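Local coordinates for Adhesin/hemolysin (Burkholderia pseudomallei 1026a, PDB 4G6V), which acts as the tRNase toxin of a contact-dependent growth inhibition system, with which bacteria inhibit closely related neighbours, and is bound here by the immunity protein CdiI, at residues A[63-68]-A[133-138]; A[82-87]-A[93-98]; A[102-107]-A[115-120]; A[160-163]-A[167-170]. One frame throughout, in Å; residues are numbered along the deposited sequence.

Interaction 1: residues A[63-68]-A[133-138]; sequences LIRENQ and NLADSS
Arg65, on helix 57-74, carries most of the contact with the loop that follows strand 129-133, and each step of its side chain has a partner. Arg65 CB lies 4.2 Å from Asn133 ND2, the same amide nitrogen that makes a weak hydrogen bond to the backbone Arg65 O at 3.4 Å. Arg65 CG comes within 3.7 Å of Asp136 OD2. A bend at the second torsion (chi2 -85°) turns the rest of the chain along the loop, bringing Arg65 CD to 3.4 Å from Ala135 CB, the methyl lying oblique to the guanidinium. From there the guanidinium grips the Asp136 carboxylate side-on: Arg65 NE donates to Asp136 OD2 at 2.6 Å and Arg65 NH2 to Asp136 OD1 at 2.8 Å, each oxygen met on its syn side. The two flat groups lie only 11° from coplanar, although NE is somewhat tilted out of the carboxylate plane. Arg65 NH1, at the far end, donates to Gln68 OE1 one helical turn on, at 2.5 Å and on a carbonyl lone pair. All three guanidinium nitrogens are therefore engaged, which fixes its rotation. On the loop side, Ala135 N bonds to Asn133 OD1 at 3.2 Å, an Asx turn that overlaps the type I turn from Leu134 to Ser137. Arg61, one turn earlier in the helix, forms a second salt bridge to Asp136 OD2. The result is a bidentate salt bridge tying a helix to a loop leaving the central sheet of a PDDEXK-type nuclease fold, next to Glu66, probably an active-site residue.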
loop_
_atom_site.group_PDB
_atom_site.type_symbol
_atom_site.label_atom_id
_atom_site.label_comp_id
_atom_site.label_asym_id
_atom_site.label_seq_id
_atom_site.Cartn_x
_atom_site.Cartn_y
_atom_site.Cartn_z
ATOM N N LEU A 63 7.265 -2.506 7.893
ATOM C CA LEU A 63 7.576 -3.931 8.024
ATOM C C LEU A 63 7.464 -4.418 9.491
ATOM O O LEU A 63 6.928 -5.487 9.745
ATOM C CB LEU A 63 8.947 -4.267 7.413
ATOM C CG LEU A 63 9.091 -3.903 5.929
ATOM C CD1 LEU A 63 10.383 -4.432 5.363
ATOM C CD2 LEU A 63 7.905 -4.417 5.101
ATOM N N ILE A 64 7.952 -3.629 10.446
ATOM C CA ILE A 64 7.756 -3.943 11.857
ATOM C C ILE A 64 6.281 -4.218 12.100
ATOM O O ILE A 64 5.905 -5.290 12.572
ATOM C CB ILE A 64 8.218 -2.787 12.818
ATOM C CG1 ILE A 64 9.735 -2.622 12.803
ATOM C CG2 ILE A 64 7.842 -3.085 14.250
ATOM C CD1 ILE A 64 10.456 -3.903 13.083
ATOM N N ARG A 65 5.439 -3.250 11.769
ATOM C CA ARG A 65 4.011 -3.371 12.063
ATOM C C ARG A 65 3.319 -4.577 11.416
ATOM O O ARG A 65 2.336 -5.099 11.951
ATOM C CB ARG A 65 3.300 -2.080 11.709
ATOM C CG ARG A 65 3.845 -0.902 12.483
ATOM C CD ARG A 65 3.158 -0.827 13.804
ATOM N NE ARG A 65 3.568 0.346 14.556
ATOM C CZ ARG A 65 4.502 0.335 15.499
ATOM N NH1 ARG A 65 5.126 -0.796 15.798
ATOM N NH2 ARG A 65 4.811 1.457 16.142
ATOM N N GLU A 66 3.837 -5.020 10.273
ATOM C CA GLU A 66 3.335 -6.219 9.607
ATOM C C GLU A 66 3.693 -7.476 10.419
ATOM O O GLU A 66 2.847 -8.331 10.689
ATOM C CB GLU A 66 3.901 -6.328 8.189
ATOM C CG GLU A 66 3.430 -7.561 7.444
ATOM C CD GLU A 66 4.484 -8.116 6.501
ATOM O OE1 GLU A 66 5.068 -7.314 5.752
ATOM O OE2 GLU A 66 4.718 -9.352 6.503
ATOM N N ASN A 67 4.953 -7.593 10.812
ATOM C CA ASN A 67 5.346 -8.714 11.647
ATOM C C ASN A 67 4.585 -8.697 12.968
ATOM O O ASN A 67 4.206 -9.747 13.486
ATOM C CB ASN A 67 6.861 -8.741 11.853
ATOM C CG ASN A 67 7.595 -9.373 10.666
ATOM O OD1 ASN A 67 6.982 -10.003 9.797
ATOM N ND2 ASN A 67 8.907 -9.208 10.630
ATOM N N GLN A 68 4.325 -7.497 13.480
ATOM C CA GLN A 68 3.587 -7.353 14.724
ATOM C C GLN A 68 2.100 -7.704 14.629
ATOM O O GLN A 68 1.546 -8.277 15.565
ATOM C CB GLN A 68 3.764 -5.958 15.297
ATOM C CG GLN A 68 5.167 -5.701 15.811
ATOM C CD GLN A 68 5.349 -4.275 16.296
ATOM O OE1 GLN A 68 4.835 -3.316 15.693
ATOM N NE2 GLN A 68 6.071 -4.124 17.396
ATOM N N ASN A 133 -3.736 -1.739 11.005
ATOM C CA ASN A 133 -3.070 -1.625 12.295
ATOM C C ASN A 133 -2.887 -0.172 12.703
ATOM O O ASN A 133 -2.078 0.566 12.094
ATOM C CB ASN A 133 -1.715 -2.302 12.197
ATOM C CG ASN A 133 -1.067 -2.499 13.537
ATOM O OD1 ASN A 133 -1.366 -1.789 14.503
ATOM N ND2 ASN A 133 -0.155 -3.465 13.607
ATOM N N LEU A 134 -3.619 0.242 13.738
ATOM C CA LEU A 134 -3.626 1.656 14.145
ATOM C C LEU A 134 -2.502 2.083 15.119
ATOM O O LEU A 134 -2.612 3.123 15.769
ATOM C CB LEU A 134 -5.003 2.069 14.692
ATOM C CG LEU A 134 -6.213 1.909 13.753
ATOM C CD1 LEU A 134 -7.468 2.490 14.380
ATOM C CD2 LEU A 134 -5.976 2.550 12.384
ATOM N N ALA A 135 -1.427 1.295 15.204
ATOM C CA ALA A 135 -0.298 1.589 16.104
ATOM C C ALA A 135 0.167 3.046 16.038
ATOM O O ALA A 135 0.294 3.707 17.062
ATOM C CB ALA A 135 0.877 0.651 15.819
ATOM N N ASP A 136 0.409 3.546 14.828
ATOM C CA ASP A 136 0.949 4.887 14.651
ATOM C C ASP A 136 -0.075 5.891 14.106
ATOM O O ASP A 136 0.298 6.965 13.642
ATOM C CB ASP A 136 2.148 4.827 13.708
ATOM C CG ASP A 136 3.087 3.693 14.044
ATOM O OD1 ASP A 136 3.879 3.859 14.997
ATOM O OD2 ASP A 136 3.034 2.643 13.359
ATOM N N SER A 137 -1.359 5.546 14.150
ATOM C CA SER A 137 -2.397 6.443 13.661
ATOM C C SER A 137 -3.258 6.976 14.799
ATOM O O SER A 137 -3.491 6.287 15.777
ATOM C CB SER A 137 -3.284 5.700 12.662
ATOM O OG SER A 137 -4.478 6.413 12.404
ATOM N N SER A 138 -3.757 8.195 14.661
ATOM C CA SER A 138 -4.629 8.766 15.687
ATOM C C SER A 138 -6.112 8.617 15.335
ATOM O O SER A 138 -6.977 9.166 16.015
ATOM C CB SER A 138 -4.285 10.241 15.946
ATOM O OG SER A 138 -4.653 11.084 14.856
#

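Interaction 2: residues A[82-87]-A[93-98]; sequences QNPEVL and DYTING
The Tyr94 ring meets Gln82 at its edge, where Gln82 CG lies near the ring plane, 4.4 Å from Tyr94 CD1. Over one ring face sits its own neighbour in sequence: Asp93 CB stands 3.9 Å above the plane of the Tyr94 ring and over the centre. The ring thus has a glutamine methylene at its edge and an aspartate methylene over one face. The polar ends of these side chains look elsewhere, Gln82 NE2 to Asn67 OD1 and Tyr94 OH to Glu66 O, both on helix 57-74.

The two segments join where adjacent strands 79-82 and 94-96 of the mixed sheet part company, the chain running between them through a loop. One hydrogen bond crosses the contact, Asn83 N to Asp93 O, at 2.7 Å with an N-H...O angle of 159°. It reaches the carbonyl tilted 30° from its plane. Asn83 has positive backbone angles, which turn the chain away from the sheet and present Pro84 to strand 94-96. The proline ring then covers backbone: Pro84 CD lies 3.6 Å from Asp93 O and Pro84 CG 3.7 Å from Tyr94 O. Its outer carbons also point toward the methyl CG2 of Thr95, although the modelled separation is too short to trust.

Asp93, probably an active-site residue, has its backbone oxygen engaged in this contact while its side chain leaves the backbone away from segment 82-87. Asp93 OD2 accepts from Asn103 N and from Ala2 N of the CdiI chain.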
loop_
_atom_site.group_PDB
_atom_site.type_symbol
_atom_site.label_atom_id
_atom_site.label_comp_id
_atom_site.label_asym_id
_atom_site.label_seq_id
_atom_site.Cartn_x
_atom_site.Cartn_y
_atom_site.Cartn_z
ATOM N N GLN A 82 2.468 -16.265 7.517
ATOM C CA GLN A 82 3.194 -15.120 6.992
ATOM C C GLN A 82 3.888 -15.454 5.675
ATOM O O GLN A 82 4.474 -16.533 5.523
ATOM C CB GLN A 82 4.225 -14.634 8.007
ATOM C CG GLN A 82 3.631 -13.954 9.223
ATOM C CD GLN A 82 4.656 -13.135 9.964
ATOM O OE1 GLN A 82 5.127 -13.518 11.042
ATOM N NE2 GLN A 82 5.017 -11.995 9.388
ATOM N N ASN A 83 3.824 -14.515 4.733
ATOM C CA ASN A 83 4.446 -14.682 3.427
ATOM C C ASN A 83 4.144 -16.045 2.791
ATOM O O ASN A 83 5.062 -16.801 2.442
ATOM C CB ASN A 83 5.950 -14.400 3.506
ATOM C CG ASN A 83 6.250 -13.031 4.119
ATOM O OD1 ASN A 83 5.970 -11.999 3.513
ATOM N ND2 ASN A 83 6.799 -13.022 5.334
ATOM N N PRO A 84 2.840 -16.351 2.633
ATOM C CA PRO A 84 2.406 -17.627 2.050
ATOM C C PRO A 84 2.724 -17.720 0.567
ATOM O O PRO A 84 2.580 -16.728 -0.123
ATOM C CB PRO A 84 0.884 -17.587 2.240
ATOM C CG PRO A 84 0.545 -16.122 2.348
ATOM C CD PRO A 84 1.695 -15.533 3.090
ATOM N N GLU A 85 3.135 -18.880 0.069
ATOM C CA GLU A 85 3.141 -19.066 -1.384
ATOM C C GLU A 85 1.700 -18.982 -1.942
ATOM O O GLU A 85 0.774 -19.566 -1.382
ATOM C CB GLU A 85 3.767 -20.409 -1.754
ATOM C CG GLU A 85 5.160 -20.618 -1.201
ATOM C CD GLU A 85 6.219 -19.942 -2.047
ATOM O OE1 GLU A 85 7.355 -19.749 -1.541
ATOM O OE2 GLU A 85 5.905 -19.610 -3.222
ATOM N N VAL A 86 1.500 -18.235 -3.023
ATOM C CA VAL A 86 0.213 -18.265 -3.730
ATOM C C VAL A 86 0.380 -18.074 -5.247
ATOM O O VAL A 86 1.406 -17.562 -5.736
ATOM C CB VAL A 86 -0.814 -17.212 -3.210
ATOM C CG1 VAL A 86 -1.104 -17.382 -1.721
ATOM C CG2 VAL A 86 -0.334 -15.802 -3.532
ATOM N N LEU A 87 -0.663 -18.457 -5.977
ATOM C CA LEU A 87 -0.587 -18.607 -7.422
ATOM C C LEU A 87 -0.141 -17.343 -8.179
ATOM O O LEU A 87 0.867 -17.361 -8.897
ATOM C CB LEU A 87 -1.905 -19.151 -7.965
ATOM N N ASP A 93 0.824 -10.581 2.231
ATOM C CA ASP A 93 1.428 -10.523 3.548
ATOM C C ASP A 93 1.126 -11.770 4.379
ATOM O O ASP A 93 2.037 -12.439 4.878
ATOM C CB ASP A 93 0.930 -9.275 4.290
ATOM C CG ASP A 93 1.536 -7.991 3.758
ATOM O OD1 ASP A 93 2.568 -8.066 3.048
ATOM O OD2 ASP A 93 0.984 -6.907 4.061
ATOM N N TYR A 94 -0.162 -12.058 4.530
ATOM C CA TYR A 94 -0.618 -13.173 5.338
ATOM C C TYR A 94 -1.596 -14.078 4.607
ATOM O O TYR A 94 -2.070 -13.757 3.506
ATOM C CB TYR A 94 -1.398 -12.676 6.537
ATOM C CG TYR A 94 -0.870 -11.427 7.174
ATOM C CD1 TYR A 94 0.403 -11.397 7.763
ATOM C CD2 TYR A 94 -1.665 -10.289 7.253
ATOM C CE1 TYR A 94 0.873 -10.269 8.369
ATOM C CE2 TYR A 94 -1.207 -9.150 7.876
ATOM C CZ TYR A 94 0.071 -9.143 8.432
ATOM O OH TYR A 94 0.537 -8.005 9.039
ATOM N N THR A 95 -2.048 -15.078 5.367
ATOM C CA THR A 95 -3.236 -15.893 5.117
ATOM C C THR A 95 -3.923 -16.030 6.495
ATOM O O THR A 95 -3.311 -16.557 7.425
ATOM C CB THR A 95 -2.876 -17.281 4.573
ATOM O OG1 THR A 95 -2.053 -17.970 5.521
ATOM C CG2 THR A 95 -2.128 -17.158 3.254
ATOM N N ILE A 96 -5.164 -15.552 6.650
ATOM C CA ILE A 96 -5.787 -15.523 7.958
ATOM C C ILE A 96 -7.004 -16.454 7.929
ATOM O O ILE A 96 -8.037 -16.165 7.271
ATOM C CB ILE A 96 -6.136 -14.085 8.395
ATOM C CG1 ILE A 96 -4.866 -13.263 8.551
ATOM C CG2 ILE A 96 -6.918 -14.074 9.712
ATOM C CD1 ILE A 96 -5.108 -11.906 9.101
ATOM N N ASN A 97 -6.858 -17.592 8.609
ATOM C CA ASN A 97 -7.840 -18.675 8.522
ATOM C C ASN A 97 -8.146 -19.027 7.060
ATOM O O ASN A 97 -9.306 -19.251 6.687
ATOM C CB ASN A 97 -9.120 -18.315 9.283
ATOM C CG ASN A 97 -8.858 -18.059 10.749
ATOM O OD1 ASN A 97 -7.770 -18.345 11.246
ATOM N ND2 ASN A 97 -9.852 -17.528 11.454
ATOM N N GLY A 98 -7.095 -19.054 6.241
ATOM C CA GLY A 98 -7.215 -19.459 4.856
ATOM C C GLY A 98 -7.268 -18.316 3.855
ATOM O O GLY A 98 -6.789 -18.474 2.734
#

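Interaction 3: residues A[102-107]-A[115-120]; sequences DNYAPA and ATTISN
Tyr104 contributes most of the buried surface, its ring reaching from strand 99-104 to helix 111-123 and meeting two consecutive residues, Thr117 and Ile118. The ring is sent across by a first torsion with CG opposite the backbone N (chi1 163°), and it crosses each helical side chain at about a right angle. Thr117 takes the phenol end: its methyl CG2 lies 3.6 Å from Tyr104 OH and 3.8 Å from Tyr104 CZ, oblique to the ring. Ile118 also comes in obliquely, with Ile118 CG1 equally distant, 3.9 Å, from Tyr104 CD2 and CE2. No hydrogen bond joins the two segments; they meet by van der Waals packing. Strand 99-104, helix 111-123 and strand 129-133 form a beta-alpha-beta unit, and here the first strand meets the helix that follows it. Pro106, two residues along the same segment, lays CD over the centre of the Tyr104 ring, 3.9 Å above its plane, so that the loop after the strand folds back over its tyrosine. Thr117 keeps its hydroxyl within the helix and toward the partner protein, OG1 bonding to Asn113 O and to Asn97 ND2 of the CdiI chain. The same tyrosine touches Lys121, which with Asp102 at the start of the segment is probably part of the active site. Farther round the helix, Thr116 O accepts from both Asn120 N and Asn120 ND2, the latter at 2.8 Å, from opposite faces of its carbonyl plane.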
loop_
_atom_site.group_PDB
_atom_site.type_symbol
_atom_site.label_atom_id
_atom_site.label_comp_id
_atom_site.label_asym_id
_atom_site.label_seq_id
_atom_site.Cartn_x
_atom_site.Cartn_y
_atom_site.Cartn_z
ATOM N N ASP A 102 -3.700 -8.525 3.619
ATOM C CA ASP A 102 -2.562 -7.613 3.566
ATOM C C ASP A 102 -2.583 -6.650 4.758
ATOM O O ASP A 102 -3.660 -6.270 5.232
ATOM C CB ASP A 102 -2.522 -6.843 2.242
ATOM C CG ASP A 102 -1.792 -7.606 1.137
ATOM O OD1 ASP A 102 -1.268 -8.711 1.406
ATOM O OD2 ASP A 102 -1.739 -7.091 -0.005
ATOM N N ASN A 103 -1.397 -6.282 5.249
ATOM C CA ASN A 103 -1.270 -5.326 6.356
ATOM C C ASN A 103 -1.150 -3.907 5.837
ATOM O O ASN A 103 -0.466 -3.661 4.851
ATOM C CB ASN A 103 -0.052 -5.641 7.251
ATOM C CG ASN A 103 0.008 -4.751 8.509
ATOM O OD1 ASN A 103 -0.867 -4.828 9.366
ATOM N ND2 ASN A 103 1.040 -3.894 8.611
ATOM N N TYR A 104 -1.830 -2.985 6.506
ATOM C CA TYR A 104 -1.740 -1.561 6.196
ATOM C C TYR A 104 -1.678 -0.779 7.506
ATOM O O TYR A 104 -2.593 -0.840 8.339
ATOM C CB TYR A 104 -2.914 -1.123 5.311
ATOM C CG TYR A 104 -3.175 0.358 5.243
ATOM C CD1 TYR A 104 -2.143 1.272 5.033
ATOM C CD2 TYR A 104 -4.462 0.849 5.368
ATOM C CE1 TYR A 104 -2.400 2.639 4.975
ATOM C CE2 TYR A 104 -4.731 2.215 5.291
ATOM C CZ TYR A 104 -3.705 3.105 5.096
ATOM O OH TYR A 104 -4.005 4.462 5.014
ATOM N N ALA A 105 -0.570 -0.079 7.702
ATOM C CA ALA A 105 -0.304 0.528 8.995
ATOM C C ALA A 105 -0.206 2.040 8.866
ATOM O O ALA A 105 0.877 2.594 8.907
ATOM C CB ALA A 105 0.956 -0.059 9.610
ATOM N N PRO A 106 -1.361 2.699 8.723
ATOM C CA PRO A 106 -1.431 4.138 8.478
ATOM C C PRO A 106 -0.735 4.924 9.575
ATOM O O PRO A 106 -0.901 4.606 10.756
ATOM C CB PRO A 106 -2.941 4.422 8.500
ATOM C CG PRO A 106 -3.513 3.331 9.350
ATOM C CD PRO A 106 -2.698 2.123 8.967
ATOM N N ALA A 107 0.063 5.914 9.180
ATOM C CA ALA A 107 0.662 6.829 10.136
ATOM C C ALA A 107 -0.182 8.097 10.141
ATOM O O ALA A 107 -0.211 8.838 11.131
ATOM C CB ALA A 107 2.094 7.133 9.764
ATOM N N ALA A 115 -9.342 5.699 4.010
ATOM C CA ALA A 115 -10.280 5.032 3.098
ATOM C C ALA A 115 -9.815 5.139 1.648
ATOM O O ALA A 115 -9.757 4.121 0.951
ATOM C CB ALA A 115 -11.707 5.577 3.241
ATOM N N THR A 116 -9.488 6.357 1.199
ATOM C CA THR A 116 -9.048 6.562 -0.183
ATOM C C THR A 116 -7.897 5.605 -0.496
ATOM O O THR A 116 -7.786 5.049 -1.593
ATOM C CB THR A 116 -8.575 8.024 -0.444
ATOM O OG1 THR A 116 -9.663 8.943 -0.278
ATOM C CG2 THR A 116 -8.025 8.172 -1.855
ATOM N N THR A 117 -7.056 5.403 0.502
ATOM C CA THR A 117 -5.835 4.643 0.330
ATOM C C THR A 117 -6.181 3.183 0.161
ATOM O O THR A 117 -5.753 2.541 -0.791
ATOM C CB THR A 117 -4.861 4.912 1.528
ATOM O OG1 THR A 117 -4.498 6.298 1.504
ATOM C CG2 THR A 117 -3.598 4.061 1.452
ATOM N N ILE A 118 -6.970 2.668 1.091
ATOM C CA ILE A 118 -7.482 1.316 1.005
ATOM C C ILE A 118 -8.161 1.078 -0.340
ATOM O O ILE A 118 -7.834 0.122 -1.063
ATOM C CB ILE A 118 -8.526 1.067 2.097
ATOM C CG1 ILE A 118 -7.837 0.752 3.423
ATOM C CG2 ILE A 118 -9.422 -0.109 1.712
ATOM C CD1 ILE A 118 -8.721 0.974 4.631
ATOM N N SER A 119 -9.128 1.935 -0.658
ATOM C CA SER A 119 -9.863 1.841 -1.922
ATOM C C SER A 119 -8.913 1.608 -3.096
ATOM O O SER A 119 -9.095 0.655 -3.871
ATOM C CB SER A 119 -10.694 3.103 -2.153
ATOM O OG SER A 119 -11.586 2.917 -3.233
ATOM N N ASN A 120 -7.879 2.454 -3.199
ATOM C CA ASN A 120 -6.896 2.319 -4.274
ATOM C C ASN A 120 -5.948 1.124 -4.194
ATOM O O ASN A 120 -5.566 0.557 -5.226
ATOM C CB ASN A 120 -6.155 3.620 -4.499
ATOM C CG ASN A 120 -7.036 4.663 -5.160
ATOM O OD1 ASN A 120 -7.320 4.589 -6.364
ATOM N ND2 ASN A 120 -7.520 5.614 -4.371
#

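Interaction 4: residues A[160-163]-A[167-170]; sequences IVID and NITI
Val161 and Thr169 form the hydrogen-bonded pair of an antiparallel beta hairpin, strands 159-162 and 168-171, that makes the last two strands of the mixed sheet. The short strand segments run 155° to each other with axes 4.8 Å apart. Backbone bonds come first: Val161 N donates to Thr169 O at 2.9 Å, nearly along the C=O axis, and Thr169 N returns a bond to Val161 O at 3.1 Å. Asp163 N continues the series to Asn167 O. Between these, Ile168 CA makes a C-H...O contact with Val161 O.

Apolar packing fills one face of the hairpin, where four isoleucines gather. Ile160 and Ile170 lie side by side, Ile160 CG1 3.4 Å from Ile170 CD1, and so do Ile162 and Ile168, with Ile162 CG1 3.6 Å from Ile168 CD1. Diagonally, the CG2 methyls of Ile160 and Ile168 meet at 3.5 Å. Ile162 and Ile168 also touch helix 57-74, while Val161, on the other face beside Thr169, packs on Pro141 of helix 141-150.

Polar side-chain bonds close the turn end. Asp163 holds CG between its backbone N and carbonyl carbon (chi1 68°), which swings the carboxylate across to Asn167. The carboxylate and amide planes are 53° apart, yet both oxygens are used: Asp163 OD1 takes Asn167 N at 2.6 Å, and Asp163 OD2 receives Asn167 ND2 on its syn lone pair at 3.2 Å.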
loop_
_atom_site.group_PDB
_atom_site.type_symbol
_atom_site.label_atom_id
_atom_site.label_comp_id
_atom_site.label_asym_id
_atom_site.label_seq_id
_atom_site.Cartn_x
_atom_site.Cartn_y
_atom_site.Cartn_z
ATOM N N ILE A 160 -9.917 -6.281 9.112
ATOM C CA ILE A 160 -9.656 -6.453 10.541
ATOM C C ILE A 160 -8.905 -5.257 11.124
ATOM O O ILE A 160 -7.779 -4.988 10.725
ATOM C CB ILE A 160 -8.869 -7.750 10.826
ATOM C CG1 ILE A 160 -9.698 -8.962 10.383
ATOM C CG2 ILE A 160 -8.531 -7.839 12.308
ATOM C CD1 ILE A 160 -9.010 -10.303 10.490
ATOM N N VAL A 161 -9.535 -4.540 12.052
ATOM C CA VAL A 161 -8.873 -3.426 12.733
ATOM C C VAL A 161 -8.171 -3.867 14.021
ATOM O O VAL A 161 -8.748 -4.597 14.846
ATOM C CB VAL A 161 -9.857 -2.281 13.078
ATOM C CG1 VAL A 161 -9.127 -1.143 13.787
ATOM C CG2 VAL A 161 -10.557 -1.765 11.829
ATOM N N ILE A 162 -6.918 -3.437 14.181
ATOM C CA ILE A 162 -6.199 -3.579 15.447
ATOM C C ILE A 162 -5.947 -2.185 15.994
ATOM O O ILE A 162 -5.222 -1.413 15.385
ATOM C CB ILE A 162 -4.840 -4.260 15.277
ATOM C CG1 ILE A 162 -4.967 -5.579 14.506
ATOM C CG2 ILE A 162 -4.240 -4.517 16.628
ATOM C CD1 ILE A 162 -3.614 -6.210 14.181
ATOM N N ASP A 163 -6.540 -1.841 17.128
ATOM C CA ASP A 163 -6.352 -0.496 17.656
ATOM C C ASP A 163 -5.045 -0.397 18.470
ATOM O O ASP A 163 -4.285 -1.377 18.566
ATOM C CB ASP A 163 -7.585 -0.033 18.452
ATOM C CG ASP A 163 -7.794 -0.819 19.756
ATOM O OD1 ASP A 163 -7.078 -1.818 19.991
ATOM O OD2 ASP A 163 -8.679 -0.426 20.552
ATOM N N ASN A 167 -6.845 -4.323 20.610
ATOM C CA ASN A 167 -8.235 -4.783 20.459
ATOM C C ASN A 167 -8.657 -4.981 19.003
ATOM O O ASN A 167 -8.507 -4.077 18.167
ATOM C CB ASN A 167 -9.208 -3.805 21.118
ATOM C CG ASN A 167 -8.939 -3.629 22.587
ATOM O OD1 ASN A 167 -8.734 -4.611 23.307
ATOM N ND2 ASN A 167 -8.910 -2.371 23.045
ATOM N N ILE A 168 -9.207 -6.154 18.710
ATOM C CA ILE A 168 -9.673 -6.452 17.364
ATOM C C ILE A 168 -11.148 -6.118 17.167
ATOM O O ILE A 168 -12.015 -6.591 17.914
ATOM C CB ILE A 168 -9.477 -7.940 16.995
ATOM C CG1 ILE A 168 -8.064 -8.410 17.334
ATOM C CG2 ILE A 168 -9.772 -8.150 15.530
ATOM C CD1 ILE A 168 -7.001 -7.512 16.778
ATOM N N THR A 169 -11.420 -5.291 16.163
ATOM C CA THR A 169 -12.763 -5.176 15.600
ATOM C C THR A 169 -12.793 -5.665 14.147
ATOM O O THR A 169 -11.784 -5.613 13.438
ATOM C CB THR A 169 -13.338 -3.726 15.663
ATOM O OG1 THR A 169 -12.528 -2.838 14.884
ATOM C CG2 THR A 169 -13.425 -3.236 17.097
ATOM N N ILE A 170 -13.963 -6.120 13.708
ATOM C CA ILE A 170 -14.139 -6.612 12.352
ATOM C C ILE A 170 -15.095 -5.734 11.559
ATOM O O ILE A 170 -16.133 -5.309 12.067
ATOM C CB ILE A 170 -14.686 -8.046 12.357
ATOM C CG1 ILE A 170 -13.721 -8.986 13.073
ATOM C CG2 ILE A 170 -14.904 -8.533 10.945
ATOM C CD1 ILE A 170 -12.471 -9.235 12.293
#

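How the interactions relate
Interaction 3 is the buried one, side-chain packing inside a beta-alpha-beta unit; the other three are partly buried and add polar bonds to their packing. Interaction 1 uses a charged pair between helix and loop, interaction 2 a single backbone bond where two strands diverge, and interaction 4 regular strand pairing at the sheet edge. Interactions 2 and 3 fall within the chain loop closed by interaction 1. Asn133 N bonds to Tyr104 O, linking interactions 1 and 3, and Leu134 N to Ile162 O, linking 1 and 4. Interactions 1 to 3 each hold a probable active-site residue and touch CdiI, whereas interaction 4 holds none and meets no other protein chain.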